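Local coordinates for CaaX farnesyltransferase beta subunit Ram1 (Aspergillus fumigatus, PDB 4L9P), which probably transfers, together with its alpha subunit, a farnesyl group from farnesyl diphosphate to the cysteine of C-terminal CaaX motifs, using zinc, at residues F241-G246 with D250-Y255. Residues are numbered along the deposited sequence; the frame is centred on the assembly and turned at random.
Sequences FTVCEG and DVRGAY. With FII ([(3,7,11-trimethyl-dodeca-2,6,10-trienyloxycarbamoyl)-methyl]-phosphonic acid), chain Q.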
ATOM      1  N   PHE B 241       2.367   7.336 -12.991  1.00  5.10           N
ATOM      2  CA  PHE B 241       3.640   6.772 -13.452  1.00  5.49           C
ATOM      3  C   PHE B 241       3.492   5.262 -13.548  1.00  5.50           C
ATOM      4  O   PHE B 241       2.925   4.602 -12.654  1.00  5.85           O
ATOM      5  CB  PHE B 241       4.744   7.029 -12.405  1.00  5.82           C
ATOM      6  CG  PHE B 241       5.172   8.447 -12.332  1.00  4.79           C
ATOM      7  CD1 PHE B 241       4.447   9.382 -11.578  1.00  5.67           C
ATOM      8  CD2 PHE B 241       6.291   8.842 -13.053  1.00  5.83           C
ATOM      9  CE1 PHE B 241       4.896  10.738 -11.538  1.00  6.31           C
ATOM     10  CE2 PHE B 241       6.720  10.213 -13.045  1.00  6.21           C
ATOM     11  CZ  PHE B 241       6.018  11.148 -12.291  1.00  5.65           C
ATOM     12  N   THR B 242       4.032   4.688 -14.618  1.00  5.46           N
ATOM     13  CA  THR B 242       4.251   3.245 -14.628  1.00  5.98           C
ATOM     14  C   THR B 242       5.456   2.890 -13.802  1.00  5.56           C
ATOM     15  O   THR B 242       6.276   3.763 -13.479  1.00  7.54           O
ATOM     16  CB  THR B 242       4.458   2.745 -16.102  1.00  6.29           C
ATOM     17  OG1 THR B 242       5.443   3.572 -16.771  1.00  8.32           O
ATOM     18  CG2 THR B 242       3.127   2.807 -16.877  1.00  6.21           C
ATOM     19  N   VAL B 243       5.573   1.609 -13.428  1.00  5.28           N
ATOM     20  CA  VAL B 243       6.668   1.215 -12.548  1.00  4.26           C
ATOM     21  C   VAL B 243       7.930   0.876 -13.332  1.00  4.90           C
ATOM     22  O   VAL B 243       9.042   0.845 -12.783  1.00  5.78           O
ATOM     23  CB  VAL B 243       6.274   0.035 -11.630  1.00  5.33           C
ATOM     24  CG1 VAL B 243       5.100   0.508 -10.687  1.00  6.97           C
ATOM     25  CG2 VAL B 243       5.830  -1.214 -12.464  1.00  6.92           C
ATOM     26  N   CYS B 244       7.762   0.646 -14.630  1.00  5.85           N
ATOM     27  CA  CYS B 244       8.886   0.394 -15.519  1.00  6.88           C
ATOM     28  C   CYS B 244       8.339   0.595 -16.919  1.00  7.70           C
ATOM     29  O   CYS B 244       7.083   0.690 -17.103  1.00  7.72           O
ATOM     30  CB  CYS B 244       9.481  -1.031 -15.335  1.00  7.99           C
ATOM     31  SG  CYS B 244       8.395  -2.370 -15.715  1.00 10.32           S
ATOM     32  N   GLU B 245       9.235   0.667 -17.912  1.00  7.34           N
ATOM     33  CA  GLU B 245       8.738   0.889 -19.283  1.00  7.64           C
ATOM     34  C   GLU B 245       7.984  -0.351 -19.727  1.00  7.57           C
ATOM     35  O   GLU B 245       8.522  -1.468 -19.732  1.00 10.95           O
ATOM     36  CB  GLU B 245       9.918   1.128 -20.231  1.00  9.90           C
ATOM     37  CG  GLU B 245      10.571   2.483 -19.884  1.00 12.05           C
ATOM     38  CD  GLU B 245      11.701   2.776 -20.863  1.00 14.04           C
ATOM     39  OE1 GLU B 245      11.420   3.166 -22.016  1.00 16.23           O
ATOM     40  OE2 GLU B 245      12.883   2.632 -20.484  1.00 15.08           O
ATOM     41  N   GLY B 246       6.721  -0.180 -20.075  1.00  7.35           N
ATOM     42  CA  GLY B 246       5.914  -1.332 -20.456  1.00  8.17           C
ATOM     43  C   GLY B 246       5.227  -2.007 -19.277  1.00  8.25           C
ATOM     44  O   GLY B 246       4.534  -2.980 -19.482  1.00  9.60           O
ATOM     45  N   ASP B 250       0.335   2.348 -11.234  1.00  4.29           N
ATOM     46  CA  ASP B 250      -0.395   2.365  -9.949  1.00  4.40           C
ATOM     47  C   ASP B 250       0.341   3.296  -9.032  1.00  3.72           C
ATOM     48  O   ASP B 250       1.396   3.830  -9.384  1.00  5.03           O
ATOM     49  CB  ASP B 250      -0.600   0.934  -9.376  1.00  6.46           C
ATOM     50  CG  ASP B 250       0.687   0.237  -9.045  1.00  8.58           C
ATOM     51  OD1 ASP B 250       1.560   0.874  -8.435  1.00  8.52           O
ATOM     52  OD2 ASP B 250       0.828  -0.976  -9.398  1.00 12.15           O
ATOM     53  N   VAL B 251      -0.268   3.534  -7.874  1.00  3.65           N
ATOM     54  CA  VAL B 251       0.270   4.577  -7.009  1.00  3.99           C
ATOM     55  C   VAL B 251       1.646   4.220  -6.414  1.00  5.12           C
ATOM     56  O   VAL B 251       2.341   5.155  -6.014  1.00  5.22           O
ATOM     57  CB  VAL B 251      -0.703   4.937  -5.889  1.00  6.87           C
ATOM     58  CG1 VAL B 251      -2.055   5.524  -6.465  1.00  7.13           C
ATOM     59  CG2 VAL B 251      -0.875   3.771  -4.973  1.00  9.81           C
ATOM     60  N   ARG B 252       2.085   2.953  -6.408  1.00  7.60           N
ATOM     61  CA  ARG B 252       3.507   2.651  -6.126  1.00  8.46           C
ATOM     62  C   ARG B 252       4.405   3.351  -7.062  1.00  9.43           C
ATOM     63  O   ARG B 252       5.471   3.853  -6.663  1.00  9.33           O
ATOM     64  CB  ARG B 252       3.893   1.176  -6.374  1.00 10.77           C
ATOM     65  CG  ARG B 252       3.196   0.326  -5.477  1.00 10.48           C
ATOM     66  CD  ARG B 252       3.577  -1.177  -5.930  1.00 11.62           C
ATOM     67  NE  ARG B 252       3.098  -1.445  -7.278  1.00 11.94           N
ATOM     68  CZ  ARG B 252       3.750  -2.202  -8.191  1.00 11.08           C
ATOM     69  NH1 ARG B 252       4.884  -2.834  -7.921  1.00 13.09           N
ATOM     70  NH2 ARG B 252       3.227  -2.317  -9.335  1.00 10.30           N
ATOM     71  N   GLY B 253       4.063   3.369  -8.331  1.00  9.14           N
ATOM     72  CA  GLY B 253       4.869   4.040  -9.334  1.00  9.71           C
ATOM     73  C   GLY B 253       5.017   5.494  -9.000  1.00  8.56           C
ATOM     74  O   GLY B 253       6.147   6.007  -8.998  1.00  8.85           O
ATOM     75  N   ALA B 254       3.895   6.161  -8.674  1.00  7.05           N
ATOM     76  CA  ALA B 254       3.955   7.563  -8.365  1.00  5.88           C
ATOM     77  C   ALA B 254       4.820   7.829  -7.114  1.00  5.10           C
ATOM     78  O   ALA B 254       5.670   8.717  -7.108  1.00  6.53           O
ATOM     79  CB  ALA B 254       2.566   8.112  -8.140  1.00  7.07           C
ATOM     80  N   TYR B 255       4.530   7.116  -6.006  1.00  4.00           N
ATOM     81  CA  TYR B 255       5.257   7.370  -4.768  1.00  3.85           C
ATOM     82  C   TYR B 255       6.746   7.045  -4.918  1.00  3.91           C
ATOM     83  O   TYR B 255       7.633   7.859  -4.532  1.00  4.14           O
ATOM     84  CB  TYR B 255       4.647   6.485  -3.663  1.00  3.63           C
ATOM     85  CG  TYR B 255       5.489   6.412  -2.430  1.00  3.03           C
ATOM     86  CD1 TYR B 255       5.629   7.506  -1.561  1.00  3.89           C
ATOM     87  CD2 TYR B 255       6.158   5.230  -2.133  1.00  3.91           C
ATOM     88  CE1 TYR B 255       6.464   7.415  -0.451  1.00  4.03           C
ATOM     89  CE2 TYR B 255       6.971   5.121  -1.036  1.00  3.49           C
ATOM     90  CZ  TYR B 255       7.140   6.222  -0.190  1.00  3.56           C
ATOM     91  OH  TYR B 255       7.998   6.100   0.893  1.00  3.95           O
TER
HETATM   92  C1  FII Q 608       6.385   1.413  -1.910  1.00 11.11           C
HETATM   93  C2  FII Q 608       5.641   0.139  -2.205  1.00 10.84           C
HETATM   94  C6  FII Q 608       6.214  -0.699  -3.269  1.00 12.73           C
HETATM   95  C10 FII Q 608       4.251   0.024  -1.727  1.00 10.00           C
HETATM   96  C11 FII Q 608       3.344  -1.168  -2.028  1.00  9.72           C
HETATM   97  C12 FII Q 608       3.361  -2.090  -0.774  1.00  8.89           C
HETATM   98  C15 FII Q 608       2.220  -3.092  -0.625  1.00 10.93           C
HETATM   99  C18 FII Q 608       2.192  -4.020   0.583  1.00 11.22           C
HETATM  100  C22 FII Q 608       1.468  -3.400  -1.881  1.00 14.30           C
HETATM  101  C23 FII Q 608       0.129  -4.086  -1.660  1.00 17.67           C
HETATM  102  C24 FII Q 608      -0.447  -4.596  -2.926  1.00 15.94           C
HETATM  103  C27 FII Q 608      -1.494  -5.627  -2.650  1.00 12.41           C
HETATM  104  C30 FII Q 608      -2.903  -5.083  -2.488  1.00 12.96           C
HETATM  105  C34 FII Q 608      -1.208  -6.967  -3.214  1.00 12.41           C
HETATM  106  C35 FII Q 608      -2.253  -8.060  -3.290  1.00 13.03           C
HETATM  107  O36 FII Q 608      -1.919  -9.141  -2.438  1.00 11.83           O
HETATM  108  N42 FII Q 608      -1.719  -8.823  -1.122  1.00 10.47           N
HETATM  109  C43 FII Q 608      -2.829  -9.131  -0.322  1.00  7.89           C
HETATM  110  O44 FII Q 608      -3.903  -9.590  -0.739  1.00  8.17           O
HETATM  111  C45 FII Q 608      -2.584  -8.862   1.156  1.00  5.97           C
HETATM  112  P46 FII Q 608      -4.109  -8.321   2.091  1.00  4.74           P
HETATM  113  O49 FII Q 608      -4.743  -7.269   1.260  1.00  5.05           O
HETATM  114  O50 FII Q 608      -4.945  -9.534   2.354  1.00  7.34           O
HETATM  115  O51 FII Q 608      -3.495  -7.759   3.390  1.00  5.07           O
HETATM  116  O   HOH W   1       1.032   6.239 -10.726  1.00  7.61           O
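Asp250 OD1 takes two bonds from Arg252, from NE at 3.0 Å and a weak one from the backbone N, while Val243 CG1 sits above one face of the guanidinium so held, off toward the rim and 3.6 Å from Arg252 NH2. This is the N-cap of helix 251-263 in the alpha-alpha toroid, where the loop leaving helix 224-234 runs past the helix start. The salt bridge is side-on: NE reaches OD1 tilted from the guanidinium plane, whereas NH2 meets the syn lone pair of OD2 in that plane at 2.7 Å, nearly straight at 164°. The two-nitrogen grip restrains the rotation of the guanidinium, and Glu248 adds a second carboxylate at NH2; Tyr123 of the alpha subunit makes a cation-pi contact with the same arginine. The bend at chi3 (-63°) turns the guanidinium back toward Asp250, and NH1 bonds the backbone of the bound peptide. The aliphatic part of Arg252 lines the isoprenoid pocket, CG lying 3.8 Å from C11 of the farnesyl analogue FII. Arg252 thus touches both the isoprenoid analogue and the peptide from the helix start. With no CB on Gly253, Phe241 O and Val243 CG1 can close on its CA, which lies 4.6 Å from that of Val243. Farther along, Phe241 CD1 rests 3.7 Å from Ala254 CA, and a water accepts from Phe241 N and donates to Asp250 O, 2.8 Å from each.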